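PDB 5TA0: glycoside Hydrolase from Bacteroides uniformis, which probably hydrolyses agarose-derived galactan chains as a GH86-family enzyme of an agarose-degrading pathway, and is captured here, as an inactivated variant, with neoagarooctaose bound. Local coordinates for residues Asn58-Ala63 with Ala67-Asp72; Tyr294-Asn299 with Glu504-Cys509; His331-Lys336 with Gly482-Val487; Ile449-Leu452 with Pro456-Leu459; Asp594-Lys597 with Ser601-Gly604. All coordinates share one frame; numbering follows the deposited sequence. Where two conformers were deposited one is given.

Contact 1: residues Asn58-Ala63 with Ala67-Asp72; sequences NYWDSA and ADLRDD
Over one face of the Trp60 indole lies the aliphatic root of Arg70, whose CG sits 3.9 Å from the centroid of the six-membered ring of Trp60, a CH-pi contact. Leu69 takes the rim of the same indole: its CB lies in the ring plane, and its CG packs 3.8 Å from Trp60 CE3. The guanidinium of Arg70 is itself covered on one face by Trp60 CB, and its plane is turned 31° from the indole. At the guanidinium edge stands Asp61. The two groups meet end-on and nearly coplanar, NH1 of Arg70 reaching OD1 of Asp61 at 2.8 Å and NH2 of Arg70 reaching OD2 of Asp61 at 2.9 Å, both from the syn side. Arginine suits the place because an extended chain from CG to NE can pass obliquely over an indole and still present two parallel N-H groups. Arg70 NE is left for Ile55 O, while the indole NE1 is taken by Thr54 O. One water bridges the backbones, donating to Trp60 O and accepting from Arg70 N. The contact fastens the 3-10 turn 58-60, which follows the first strand of the barrel, to the start of helix 69-76, where Asp68 is the N-cap, its OD1 accepting from Asp71 N. With its charge paired by Asp61 and one face covered by Trp60 CB, the guanidinium is held against rotation and probably remains protonated although Arg70 is buried.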
# COMPACT_ATOMS: atom_id res chain seq x y z
N ASN A 58 -18.21 -16.73 -6.31
CA ASN A 58 -18.54 -18.09 -6.77
C ASN A 58 -17.37 -18.82 -7.43
O ASN A 58 -17.39 -20.04 -7.58
CB ASN A 58 -19.85 -18.15 -7.61
CG ASN A 58 -19.78 -17.46 -8.97
OD1 ASN A 58 -18.71 -17.19 -9.50
ND2 ASN A 58 -20.96 -17.20 -9.55
N TYR A 59 -16.32 -18.07 -7.75
CA TYR A 59 -15.11 -18.60 -8.38
C TYR A 59 -14.32 -19.56 -7.48
O TYR A 59 -13.52 -20.34 -7.97
CB TYR A 59 -14.20 -17.46 -8.85
CG TYR A 59 -14.74 -16.58 -9.96
CD1 TYR A 59 -15.53 -17.11 -11.02
CD2 TYR A 59 -14.44 -15.22 -10.00
CE1 TYR A 59 -15.99 -16.31 -12.04
CE2 TYR A 59 -14.90 -14.41 -11.03
CZ TYR A 59 -15.68 -14.97 -12.04
OH TYR A 59 -16.12 -14.15 -13.05
N TRP A 60 -14.54 -19.53 -6.16
CA TRP A 60 -13.95 -20.52 -5.28
C TRP A 60 -14.47 -21.95 -5.50
O TRP A 60 -13.82 -22.88 -5.07
CB TRP A 60 -14.24 -20.22 -3.81
CG TRP A 60 -13.58 -19.00 -3.22
CD1 TRP A 60 -14.17 -17.80 -2.95
CD2 TRP A 60 -12.22 -18.90 -2.74
NE1 TRP A 60 -13.25 -16.95 -2.37
CE2 TRP A 60 -12.06 -17.60 -2.21
CE3 TRP A 60 -11.13 -19.79 -2.70
CZ2 TRP A 60 -10.86 -17.16 -1.67
CZ3 TRP A 60 -9.96 -19.37 -2.16
CH2 TRP A 60 -9.82 -18.05 -1.65
N ASP A 61 -15.62 -22.07 -6.14
CA ASP A 61 -16.45 -23.28 -6.03
C ASP A 61 -16.67 -24.03 -7.32
O ASP A 61 -17.49 -24.96 -7.35
CB ASP A 61 -17.79 -22.86 -5.44
CG ASP A 61 -17.61 -22.27 -4.04
OD1 ASP A 61 -17.01 -22.95 -3.21
OD2 ASP A 61 -18.01 -21.13 -3.84
N SER A 62 -15.94 -23.70 -8.37
CA SER A 62 -16.03 -24.46 -9.62
C SER A 62 -14.76 -24.34 -10.44
O SER A 62 -14.03 -23.33 -10.34
CB SER A 62 -17.22 -24.01 -10.45
OG SER A 62 -17.11 -22.68 -10.88
N ALA A 63 -14.49 -25.39 -11.21
CA ALA A 63 -13.45 -25.43 -12.23
C ALA A 63 -12.03 -25.36 -11.69
O ALA A 63 -11.12 -25.06 -12.46
CB ALA A 63 -13.67 -24.34 -13.27
N ALA A 67 -10.21 -29.11 -4.67
CA ALA A 67 -11.63 -29.22 -4.40
C ALA A 67 -12.09 -28.21 -3.35
O ALA A 67 -13.10 -27.54 -3.54
CB ALA A 67 -11.99 -30.62 -3.95
N ASP A 68 -11.32 -28.11 -2.27
CA ASP A 68 -11.59 -27.12 -1.22
C ASP A 68 -10.49 -26.06 -1.27
O ASP A 68 -9.52 -26.08 -0.50
CB ASP A 68 -11.72 -27.74 0.17
CG ASP A 68 -12.27 -26.76 1.20
OD1 ASP A 68 -12.31 -25.54 0.93
OD2 ASP A 68 -12.66 -27.20 2.31
N LEU A 69 -10.68 -25.11 -2.18
CA LEU A 69 -9.68 -24.09 -2.42
C LEU A 69 -9.61 -23.05 -1.29
O LEU A 69 -8.52 -22.56 -0.98
CB LEU A 69 -9.91 -23.42 -3.77
CG LEU A 69 -8.83 -22.42 -4.20
CD1 LEU A 69 -7.48 -23.09 -4.43
CD2 LEU A 69 -9.29 -21.72 -5.46
N ARG A 70 -10.74 -22.72 -0.67
CA ARG A 70 -10.69 -21.85 0.52
C ARG A 70 -9.80 -22.43 1.62
O ARG A 70 -9.04 -21.72 2.27
CB ARG A 70 -12.07 -21.60 1.11
CG ARG A 70 -12.97 -20.74 0.28
CD ARG A 70 -14.29 -20.48 1.02
NE ARG A 70 -15.26 -19.84 0.13
CZ ARG A 70 -16.00 -20.46 -0.79
NH1 ARG A 70 -15.91 -21.78 -0.94
NH2 ARG A 70 -16.83 -19.77 -1.56
N ASP A 71 -9.92 -23.74 1.87
CA ASP A 71 -9.10 -24.35 2.91
C ASP A 71 -7.61 -24.27 2.60
O ASP A 71 -6.78 -24.10 3.50
CB ASP A 71 -9.50 -25.81 3.14
CG ASP A 71 -8.75 -26.43 4.31
OD1 ASP A 71 -8.94 -25.97 5.44
OD2 ASP A 71 -7.91 -27.31 4.07
N ASP A 72 -7.28 -24.39 1.33
CA ASP A 72 -5.88 -24.34 0.92
C ASP A 72 -5.34 -22.90 0.97
O ASP A 72 -4.34 -22.61 1.63
CB ASP A 72 -5.68 -24.97 -0.45
CG ASP A 72 -4.23 -25.33 -0.72
OD1 ASP A 72 -3.53 -24.59 -1.44
OD2 ASP A 72 -3.76 -26.37 -0.19
O HOH W 1 -13.09 -23.57 -2.56

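Contact 2: residues Tyr294-Asn299 with Glu504-Cys509; sequences YRKGSN and ETEATC. With EDO (1,2-ethanediol), chain U.
Lys296 and Glu506 form a buried salt bridge between the (alpha/beta) barrel and the beta-sandwich domain. The lysine belongs to the loop leading into helix 298-315, whose N-cap is Gly297; the glutamate sits in the type II beta turn Glu504-Ala507, just before strand 508-514. The backbone of Lys296 is held on the barrel side, its N bonded to Asp284 OD1. From CB, which points across toward the turn, the lysine chain runs out with CG between the backbone N and the carbonyl carbon (chi1 63°) and stays extended through CD to CE. Its flank packs on Ser352 and Gln356 of helix 340-358. CE is the first atom to approach the other segment, 3.5 Å from Glu506 OE2. A bend at the last torsion, chi4 88°, then swings NZ onto the carboxylate, 2.8 Å from OE2 of Glu506. A long, flexible residue is well suited here, since the CA atoms of Lys296 and Glu506 are 10.7 Å apart. The glutamate meets it with a chain extended beyond CG, the two side chains crossing at about a right angle. Lys348 forms a second salt bridge to the same oxygen, so two ammonium groups probably stabilise the negative charge of this buried carboxylate. Tyr294 reaches in from the opposite direction to the glutamate, its plane 80° from the carboxylate, but its hydroxyl is hydrogen-bonded to Gln292 OE1 and comes no nearer than 3.9 Å to Glu506 OE2. The lysine bond falls on the anti lone pair of OE2, the side away from OE1.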
# COMPACT_ATOMS: atom_id res chain seq x y z
N TYR A 294 10.02 3.33 -11.37
CA TYR A 294 9.67 2.71 -10.09
C TYR A 294 9.19 3.69 -9.05
O TYR A 294 9.64 4.84 -8.99
CB TYR A 294 10.87 1.95 -9.54
CG TYR A 294 11.14 0.71 -10.37
CD1 TYR A 294 10.23 -0.34 -10.41
CD2 TYR A 294 12.27 0.60 -11.18
CE1 TYR A 294 10.43 -1.44 -11.20
CE2 TYR A 294 12.47 -0.52 -11.96
CZ TYR A 294 11.57 -1.54 -11.97
OH TYR A 294 11.75 -2.66 -12.74
N ARG A 295 8.24 3.22 -8.25
CA ARG A 295 7.87 3.85 -6.99
C ARG A 295 8.64 3.20 -5.83
O ARG A 295 9.02 3.90 -4.87
CB ARG A 295 6.38 3.71 -6.75
CG ARG A 295 5.52 4.39 -7.81
CD ARG A 295 4.05 4.35 -7.45
NE ARG A 295 3.24 4.93 -8.51
CZ ARG A 295 2.85 6.20 -8.60
NH1 ARG A 295 3.15 7.10 -7.66
NH2 ARG A 295 2.14 6.56 -9.66
N LYS A 296 8.80 1.88 -5.86
CA LYS A 296 9.53 1.20 -4.81
C LYS A 296 10.89 1.87 -4.62
O LYS A 296 11.51 2.34 -5.59
CB LYS A 296 9.68 -0.29 -5.05
CG LYS A 296 10.47 -0.74 -6.30
CD LYS A 296 10.43 -2.26 -6.37
CE LYS A 296 11.02 -2.83 -7.64
NZ LYS A 296 12.49 -3.06 -7.54
N GLY A 297 11.29 2.00 -3.37
CA GLY A 297 12.44 2.82 -3.01
C GLY A 297 12.06 4.22 -2.64
O GLY A 297 10.99 4.45 -2.06
N SER A 298 12.93 5.19 -2.92
CA SER A 298 12.78 6.53 -2.38
C SER A 298 11.57 7.31 -2.90
O SER A 298 11.12 8.25 -2.23
CB SER A 298 14.05 7.38 -2.59
OG SER A 298 14.18 7.86 -3.94
N ASN A 299 11.11 6.98 -4.11
CA ASN A 299 9.97 7.72 -4.69
C ASN A 299 8.69 7.60 -3.83
O ASN A 299 8.12 8.60 -3.43
CB ASN A 299 9.76 7.27 -6.14
CG ASN A 299 8.58 7.92 -6.82
OD1 ASN A 299 7.55 7.29 -7.04
ND2 ASN A 299 8.69 9.20 -7.12
N GLU A 504 19.42 -12.41 -4.46
CA GLU A 504 19.36 -12.19 -5.90
C GLU A 504 18.79 -10.84 -6.28
O GLU A 504 18.29 -10.10 -5.43
CB GLU A 504 18.62 -13.32 -6.60
CG GLU A 504 19.49 -14.55 -6.87
CD GLU A 504 20.64 -14.25 -7.82
OE1 GLU A 504 21.72 -14.83 -7.63
OE2 GLU A 504 20.47 -13.40 -8.71
N THR A 505 18.93 -10.49 -7.55
CA THR A 505 18.45 -9.24 -8.11
C THR A 505 16.97 -9.02 -7.76
O THR A 505 16.13 -9.87 -8.05
CB THR A 505 18.59 -9.29 -9.63
OG1 THR A 505 19.98 -9.46 -9.94
CG2 THR A 505 18.06 -8.06 -10.29
N GLU A 506 16.68 -7.90 -7.11
CA GLU A 506 15.28 -7.56 -6.73
C GLU A 506 14.57 -8.68 -5.95
O GLU A 506 13.34 -8.79 -5.98
CB GLU A 506 14.47 -7.13 -7.97
CG GLU A 506 14.93 -5.84 -8.59
CD GLU A 506 14.12 -5.49 -9.81
OE1 GLU A 506 14.34 -6.14 -10.87
OE2 GLU A 506 13.23 -4.61 -9.72
N ALA A 507 15.32 -9.51 -5.23
CA ALA A 507 14.79 -10.69 -4.60
C ALA A 507 14.42 -10.42 -3.13
O ALA A 507 14.76 -9.38 -2.56
CB ALA A 507 15.80 -11.85 -4.70
N THR A 508 13.72 -11.39 -2.56
CA THR A 508 13.39 -11.36 -1.13
C THR A 508 13.78 -12.68 -0.52
O THR A 508 13.57 -13.75 -1.15
CB THR A 508 11.88 -11.12 -0.93
OG1 THR A 508 11.48 -9.96 -1.65
CG2 THR A 508 11.52 -10.91 0.54
N CYS A 509 14.30 -12.66 0.71
CA CYS A 509 14.38 -13.87 1.49
C CYS A 509 13.65 -13.70 2.82
O CYS A 509 13.59 -12.59 3.38
CB CYS A 509 15.82 -14.33 1.75
SG CYS A 509 16.89 -13.15 2.62
C1 EDO U . 7.32 5.99 -10.78
O1 EDO U . 7.12 7.08 -9.90
C2 EDO U . 6.21 5.93 -11.79
O2 EDO U . 5.73 4.61 -11.74

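Contact 3: residues His331-Lys336 with Gly482-Val487; sequences HDYNRK and GGKDGV. With GAL (beta-D-galactopyranose), chain C; EDO (1,2-ethanediol), chain K; SO4 (sulfate ion), chain E.
The phenol of Tyr333 reaches between Lys484 and Asp485, and its hydroxyl carries the tight part of the contact. Tyr333 OH donates to Asp485 OD1 at 2.7 Å and accepts from Lys484 NZ at 2.9 Å, so one hydroxyl uses both its donor and its acceptor capacity. Asp485 OD1 comes in at the ring edge, 3.3 Å from Tyr333 CE2, and is met on its syn side, 33° out of the carboxylate plane. The lysine arrives obliquely, bent at its last torsion (chi4 -70°), and the weak bond from Lys484 NZ to Asp485 OD2 spans 3.4 Å. The outer side is looser. In one of its two conformers Lys336 NZ lies 4.4 Å from Asp485 OD1, beyond a salt bridge, and shares a water with Asp485 OD2. Charged residues suit this outer side, the lysines reaching it by their length, while the buried tyrosine ring suits the inner one. On the far side of the 331-336 loop, His331 NE2 donates to O4 of a bound galactose. The contact thus joins a loop of the sugar-binding pocket, between strand 321-326 and helix 340-358, to the turn linking strands 472-481 and 487-495, with Tyr341 and Leu345 of the helix packed against Tyr333.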
# COMPACT_ATOMS: atom_id res chain seq x y z
N HIS A 331 2.79 -2.83 -18.55
CA HIS A 331 2.22 -2.37 -19.84
C HIS A 331 2.66 -3.23 -21.01
O HIS A 331 1.84 -3.67 -21.80
CB HIS A 331 2.66 -0.97 -20.17
CG HIS A 331 2.23 0.04 -19.18
ND1 HIS A 331 2.91 0.26 -18.00
CD2 HIS A 331 1.18 0.90 -19.18
CE1 HIS A 331 2.29 1.20 -17.31
NE2 HIS A 331 1.24 1.60 -17.99
N ASP A 332 3.97 -3.48 -21.10
CA ASP A 332 4.51 -4.19 -22.27
C ASP A 332 4.10 -5.66 -22.30
O ASP A 332 4.32 -6.32 -23.32
CB ASP A 332 6.04 -4.08 -22.33
CG ASP A 332 6.54 -2.64 -22.56
OD1 ASP A 332 5.73 -1.76 -22.88
OD2 ASP A 332 7.75 -2.40 -22.37
N TYR A 333 3.49 -6.18 -21.23
CA TYR A 333 3.00 -7.55 -21.18
C TYR A 333 1.49 -7.66 -21.06
O TYR A 333 0.97 -8.75 -20.94
CB TYR A 333 3.66 -8.28 -20.00
CG TYR A 333 5.09 -8.63 -20.28
CD1 TYR A 333 6.11 -7.72 -20.09
CD2 TYR A 333 5.41 -9.90 -20.75
CE1 TYR A 333 7.43 -8.06 -20.38
CE2 TYR A 333 6.71 -10.25 -21.03
CZ TYR A 333 7.72 -9.33 -20.86
OH TYR A 333 9.03 -9.73 -21.13
N ASN A 334 0.78 -6.54 -21.10
CA ASN A 334 -0.67 -6.56 -20.85
C ASN A 334 -1.52 -6.89 -22.08
O ASN A 334 -2.74 -7.10 -21.95
CB ASN A 334 -1.10 -5.25 -20.19
CG ASN A 334 -0.78 -5.23 -18.71
OD1 ASN A 334 -0.43 -6.26 -18.12
ND2 ASN A 334 -0.88 -4.05 -18.11
N ARG A 335 -0.90 -7.00 -23.25
CA ARG A 335 -1.57 -7.59 -24.42
C ARG A 335 -0.98 -8.97 -24.77
O ARG A 335 -1.09 -9.44 -25.91
CB ARG A 335 -1.51 -6.64 -25.62
CG ARG A 335 -2.11 -5.25 -25.37
CD ARG A 335 -3.62 -5.27 -25.31
N LYS A 336 -0.34 -9.61 -23.80
CA LYS A 336 0.17 -10.96 -23.95
C LYS A 336 -0.63 -11.89 -23.06
O LYS A 336 -1.25 -11.45 -22.08
CB LYS A 336 1.64 -11.01 -23.55
CG LYS A 336 2.59 -10.39 -24.56
CD LYS A 336 3.95 -10.18 -23.92
CE LYS A 336 5.09 -10.18 -24.92
NZ LYS A 336 6.26 -10.78 -24.25
N GLY A 482 16.67 -17.22 -15.12
CA GLY A 482 16.66 -17.13 -16.58
C GLY A 482 16.48 -15.77 -17.20
O GLY A 482 16.30 -15.67 -18.42
N GLY A 483 16.53 -14.70 -16.40
CA GLY A 483 16.42 -13.36 -16.91
C GLY A 483 15.05 -13.04 -17.49
O GLY A 483 14.05 -13.68 -17.13
N LYS A 484 15.01 -12.07 -18.39
CA LYS A 484 13.74 -11.64 -19.00
C LYS A 484 13.04 -12.82 -19.62
O LYS A 484 13.66 -13.62 -20.33
CB LYS A 484 13.98 -10.54 -20.02
CG LYS A 484 12.71 -9.94 -20.63
CD LYS A 484 13.04 -8.74 -21.49
CE LYS A 484 11.78 -8.05 -22.01
NZ LYS A 484 11.07 -8.87 -23.03
N ASP A 485 11.74 -12.92 -19.35
CA ASP A 485 10.90 -14.04 -19.77
C ASP A 485 11.24 -15.37 -19.14
O ASP A 485 10.75 -16.43 -19.59
CB ASP A 485 10.81 -14.11 -21.31
CG ASP A 485 10.21 -12.84 -21.88
OD1 ASP A 485 9.13 -12.41 -21.41
OD2 ASP A 485 10.83 -12.23 -22.76
N GLY A 486 11.97 -15.31 -18.03
CA GLY A 486 12.28 -16.48 -17.23
C GLY A 486 11.16 -16.86 -16.26
O GLY A 486 9.99 -16.50 -16.47
N VAL A 487 11.51 -17.56 -15.18
CA VAL A 487 10.50 -17.98 -14.19
C VAL A 487 10.91 -17.63 -12.77
O VAL A 487 12.10 -17.66 -12.43
CB VAL A 487 10.23 -19.49 -14.27
CG1 VAL A 487 9.72 -19.87 -15.66
CG2 VAL A 487 11.44 -20.32 -13.88
C1 GAL C . -1.07 4.08 -20.14
C2 GAL C . -1.91 2.95 -19.59
C3 GAL C . -2.71 3.38 -18.37
C4 GAL C . -1.81 4.07 -17.36
C5 GAL C . -1.05 5.20 -18.04
C6 GAL C . -0.19 5.97 -17.06
O1 GAL C . -0.22 3.64 -21.21
O2 GAL C . -2.84 2.49 -20.57
O3 GAL C . -3.33 2.20 -17.86
O4 GAL C . -0.87 3.15 -16.80
O5 GAL C . -0.26 4.62 -19.08
O6 GAL C . 0.48 7.04 -17.73
C1 EDO K . 18.92 -11.48 -20.10
O1 EDO K . 18.53 -12.81 -19.74
C2 EDO K . 18.70 -10.55 -18.92
O2 EDO K . 17.30 -10.35 -18.79
S SO4 E . -2.52 -1.32 -20.18
O1 SO4 E . -1.89 -1.78 -18.93
O2 SO4 E . -3.33 -0.09 -19.92
O3 SO4 E . -3.42 -2.39 -20.68
O4 SO4 E . -1.45 -1.03 -21.16
O HOH W 2 8.85 -11.12 -24.57

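Contact 4: residues Ile449-Leu452 with Pro456-Leu459; sequences INNL and PVDL
Ile449 and Leu459 meet tip to tip inside the beta-sandwich domain, between two strands of one sheet that follow each other in the chain but are not neighbours in it. Strands 434-441, 423-429 and 25-30 come between 444-451 and 457-464 in the sheet order, so the contact is between side chains across the sandwich interior, consistent with the sheet folding round on itself. The apolar part is a methyl contact: CG2 of Ile449 lies 3.9 Å from CD1 of Leu459, and the same leucine methyl is 4.0 Å from Ile449 CD1. Branched aliphatic residues suit this interior, where Val27 and Leu503 also pack on both. The mixed part lies nearer the connecting loop. There the amide of Asn451 leans obliquely against the CG2 methyl of Val457, with CG anti to the backbone N (chi1 -171°) carrying it across. Its polar atoms are used by the loop and the adjoining turn: OD1 accepts from Asp453 N, and ND2 donates to Lys455 O and Glu504 O. Asparagine fits because one short amide can bind both ends of the 453-455 connection while its flank covers a methyl. Val457 CG2 stands 3.7 Å from Asn451 OD1 and 3.8 Å from Asn451 ND2.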
# COMPACT_ATOMS: atom_id res chain seq x y z
N ILE A 449 14.46 -9.93 4.29
CA ILE A 449 15.42 -9.05 3.64
C ILE A 449 15.01 -8.92 2.18
O ILE A 449 14.73 -9.92 1.54
CB ILE A 449 16.88 -9.55 3.77
CG1 ILE A 449 17.17 -10.00 5.22
CG2 ILE A 449 17.86 -8.50 3.27
CD1 ILE A 449 18.54 -10.63 5.42
N ASN A 450 14.99 -7.68 1.70
CA ASN A 450 14.55 -7.37 0.33
C ASN A 450 15.58 -6.49 -0.37
O ASN A 450 16.12 -5.57 0.20
CB ASN A 450 13.20 -6.66 0.40
CG ASN A 450 12.69 -6.21 -0.96
OD1 ASN A 450 12.81 -5.05 -1.33
ND2 ASN A 450 12.15 -7.14 -1.71
N ASN A 451 15.78 -6.79 -1.66
CA ASN A 451 16.76 -6.10 -2.48
C ASN A 451 16.07 -5.15 -3.45
O ASN A 451 15.29 -5.59 -4.27
CB ASN A 451 17.57 -7.17 -3.23
CG ASN A 451 18.76 -6.61 -3.97
OD1 ASN A 451 19.14 -5.44 -3.82
ND2 ASN A 451 19.37 -7.48 -4.81
N LEU A 452 16.39 -3.86 -3.35
CA LEU A 452 15.99 -2.83 -4.31
C LEU A 452 17.01 -2.65 -5.45
O LEU A 452 16.71 -1.97 -6.43
CB LEU A 452 15.79 -1.49 -3.61
CG LEU A 452 14.60 -1.43 -2.65
CD1 LEU A 452 14.73 -0.19 -1.79
CD2 LEU A 452 13.25 -1.43 -3.39
N PRO A 456 22.68 -8.98 -7.84
CA PRO A 456 22.76 -9.71 -6.57
C PRO A 456 23.60 -8.95 -5.55
O PRO A 456 24.48 -8.18 -5.94
CB PRO A 456 23.41 -11.03 -6.96
CG PRO A 456 23.14 -11.17 -8.43
CD PRO A 456 23.21 -9.79 -8.95
N VAL A 457 23.29 -9.13 -4.26
CA VAL A 457 23.99 -8.47 -3.18
C VAL A 457 24.40 -9.55 -2.17
O VAL A 457 23.57 -10.34 -1.69
CB VAL A 457 23.11 -7.37 -2.52
CG1 VAL A 457 23.83 -6.72 -1.35
CG2 VAL A 457 22.73 -6.31 -3.54
N ASP A 458 25.70 -9.59 -1.87
CA ASP A 458 26.23 -10.51 -0.89
C ASP A 458 26.03 -9.92 0.51
O ASP A 458 26.44 -8.79 0.78
CB ASP A 458 27.73 -10.73 -1.14
CG ASP A 458 28.02 -11.45 -2.44
OD1 ASP A 458 27.20 -12.27 -2.92
OD2 ASP A 458 29.11 -11.20 -2.99
N LEU A 459 25.39 -10.71 1.37
CA LEU A 459 25.06 -10.27 2.71
C LEU A 459 25.87 -11.02 3.75
O LEU A 459 26.07 -12.24 3.62
CB LEU A 459 23.58 -10.54 3.02
CG LEU A 459 22.54 -10.05 2.02
CD1 LEU A 459 21.15 -10.48 2.44
CD2 LEU A 459 22.62 -8.55 1.82

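Contact 5: residues Asp594-Lys597 with Ser601-Gly604; sequences DVQK and SFFG. With EDO (1,2-ethanediol), chain P.
The amide plane of Gln596 is turned only 20° from the Phe602 ring, which it approaches obliquely beside CD2 and CE2, although the two side chains cross at about a right angle. CD of Gln596 is 3.5 Å from Phe602 CD2, and NE2 of Gln596 is likewise 3.5 Å from Phe602 CE2. The glutamine chain runs extended beyond CG (chi2 -170°), which brings its amide to the backbone of Phe603. There it behaves like a piece of neighbouring main chain: OE1 of Gln596 accepts from Phe603 N at 2.9 Å, and NE2 of Gln596 donates to Phe603 O at 3.0 Å. The donor keeps within the plane of its own amide but approaches from above the carbonyl plane of Phe603. A glutamine suits this place because its side chain offers both halves of a peptide group. Strand 602-609 is an outer strand, within this chain, of a mixed five-stranded sheet that also draws on strands 34-37 and 523-538, and Gln596 thus binds part of its edge; Phe602 and Gly604 pair through their backbones with strand 558-568. OE1 also takes a hydrogen bond from Arg599 NE, and Phe603 O another from Asn299 ND2. Phe602 turns its ring edge to the carbonyl of Val595, whose oxygen is 4.0 Å from Phe602 CD2. Upstream, Asp594 makes an Asx turn, its OD2 accepting from Gln596 N at 2.8 Å and holding the backbone from which the glutamine side chain springs.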
# COMPACT_ATOMS: atom_id res chain seq x y z
N ASP A 594 16.47 3.24 -6.84
CA ASP A 594 17.11 3.52 -8.11
C ASP A 594 17.25 5.00 -8.41
O ASP A 594 16.58 5.85 -7.82
CB ASP A 594 16.42 2.76 -9.25
CG ASP A 594 15.14 3.41 -9.71
OD1 ASP A 594 14.10 3.23 -9.04
OD2 ASP A 594 15.14 4.10 -10.75
N VAL A 595 18.13 5.34 -9.35
CA VAL A 595 18.41 6.76 -9.65
C VAL A 595 17.34 7.44 -10.52
O VAL A 595 17.45 8.63 -10.81
CB VAL A 595 19.81 6.99 -10.28
CG1 VAL A 595 20.90 6.52 -9.32
CG2 VAL A 595 19.93 6.32 -11.65
N GLN A 596 16.30 6.69 -10.90
CA GLN A 596 15.12 7.24 -11.55
C GLN A 596 15.44 7.73 -12.97
O GLN A 596 14.84 8.70 -13.44
CB GLN A 596 14.46 8.34 -10.70
CG GLN A 596 14.14 7.86 -9.30
CD GLN A 596 13.28 8.81 -8.50
OE1 GLN A 596 12.70 9.76 -9.03
NE2 GLN A 596 13.18 8.55 -7.19
N LYS A 597 16.36 7.02 -13.64
CA LYS A 597 16.84 7.43 -14.99
C LYS A 597 15.71 7.67 -16.00
O LYS A 597 15.69 8.69 -16.70
CB LYS A 597 17.80 6.37 -15.54
CG LYS A 597 18.43 6.68 -16.89
CD LYS A 597 19.30 5.50 -17.33
N SER A 601 11.95 13.28 -14.00
CA SER A 601 12.73 14.01 -13.01
C SER A 601 12.90 13.09 -11.82
O SER A 601 12.25 12.02 -11.76
CB SER A 601 12.01 15.28 -12.57
OG SER A 601 10.82 14.96 -11.84
N PHE A 602 13.73 13.51 -10.88
CA PHE A 602 13.92 12.79 -9.62
C PHE A 602 12.94 13.31 -8.59
O PHE A 602 12.86 14.49 -8.35
CB PHE A 602 15.34 13.00 -9.07
CG PHE A 602 15.58 12.24 -7.79
CD1 PHE A 602 15.34 12.81 -6.53
CD2 PHE A 602 16.01 10.93 -7.85
CE1 PHE A 602 15.54 12.06 -5.39
CE2 PHE A 602 16.19 10.18 -6.71
CZ PHE A 602 15.96 10.74 -5.48
N PHE A 603 12.19 12.40 -7.97
CA PHE A 603 11.39 12.72 -6.77
C PHE A 603 11.57 11.58 -5.79
O PHE A 603 11.20 10.44 -6.07
CB PHE A 603 9.91 12.92 -7.12
CG PHE A 603 9.03 13.30 -5.93
CD1 PHE A 603 9.42 14.27 -5.01
CD2 PHE A 603 7.78 12.71 -5.76
CE1 PHE A 603 8.59 14.61 -3.97
CE2 PHE A 603 6.95 13.06 -4.72
CZ PHE A 603 7.35 14.02 -3.82
N GLY A 604 12.21 11.87 -4.66
CA GLY A 604 12.51 10.82 -3.68
C GLY A 604 12.98 11.39 -2.37
O GLY A 604 13.45 12.54 -2.31
C1 EDO P . 19.27 10.95 -10.10
O1 EDO P . 19.14 10.46 -11.45
C2 EDO P . 19.67 12.41 -10.19
O2 EDO P . 18.69 13.14 -10.93

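How the contacts relate
Contacts 1 and 5 lie at opposite sides of the chain's centre, their own centres about 43 Å apart, and span the fold from the barrel to the C-terminal beta domain. Contact 2 joins the barrel to the beta-sandwich domain and touches two others. With contact 4, about 9 Å away between centres, it shares a sheet, in which strands 508-514 and 444-451 are neighbours; it touches contact 5, about 14 Å away, where the start of helix 298-315 meets strand 602-609. Contact 3 is a second barrel-to-sandwich junction, about 18 Å from contact 2. Along the chain contact 1 comes first and contact 5 last; contact 2 encloses contact 3, which encloses contact 4. The barrel and both beta domains are thus packed into one body.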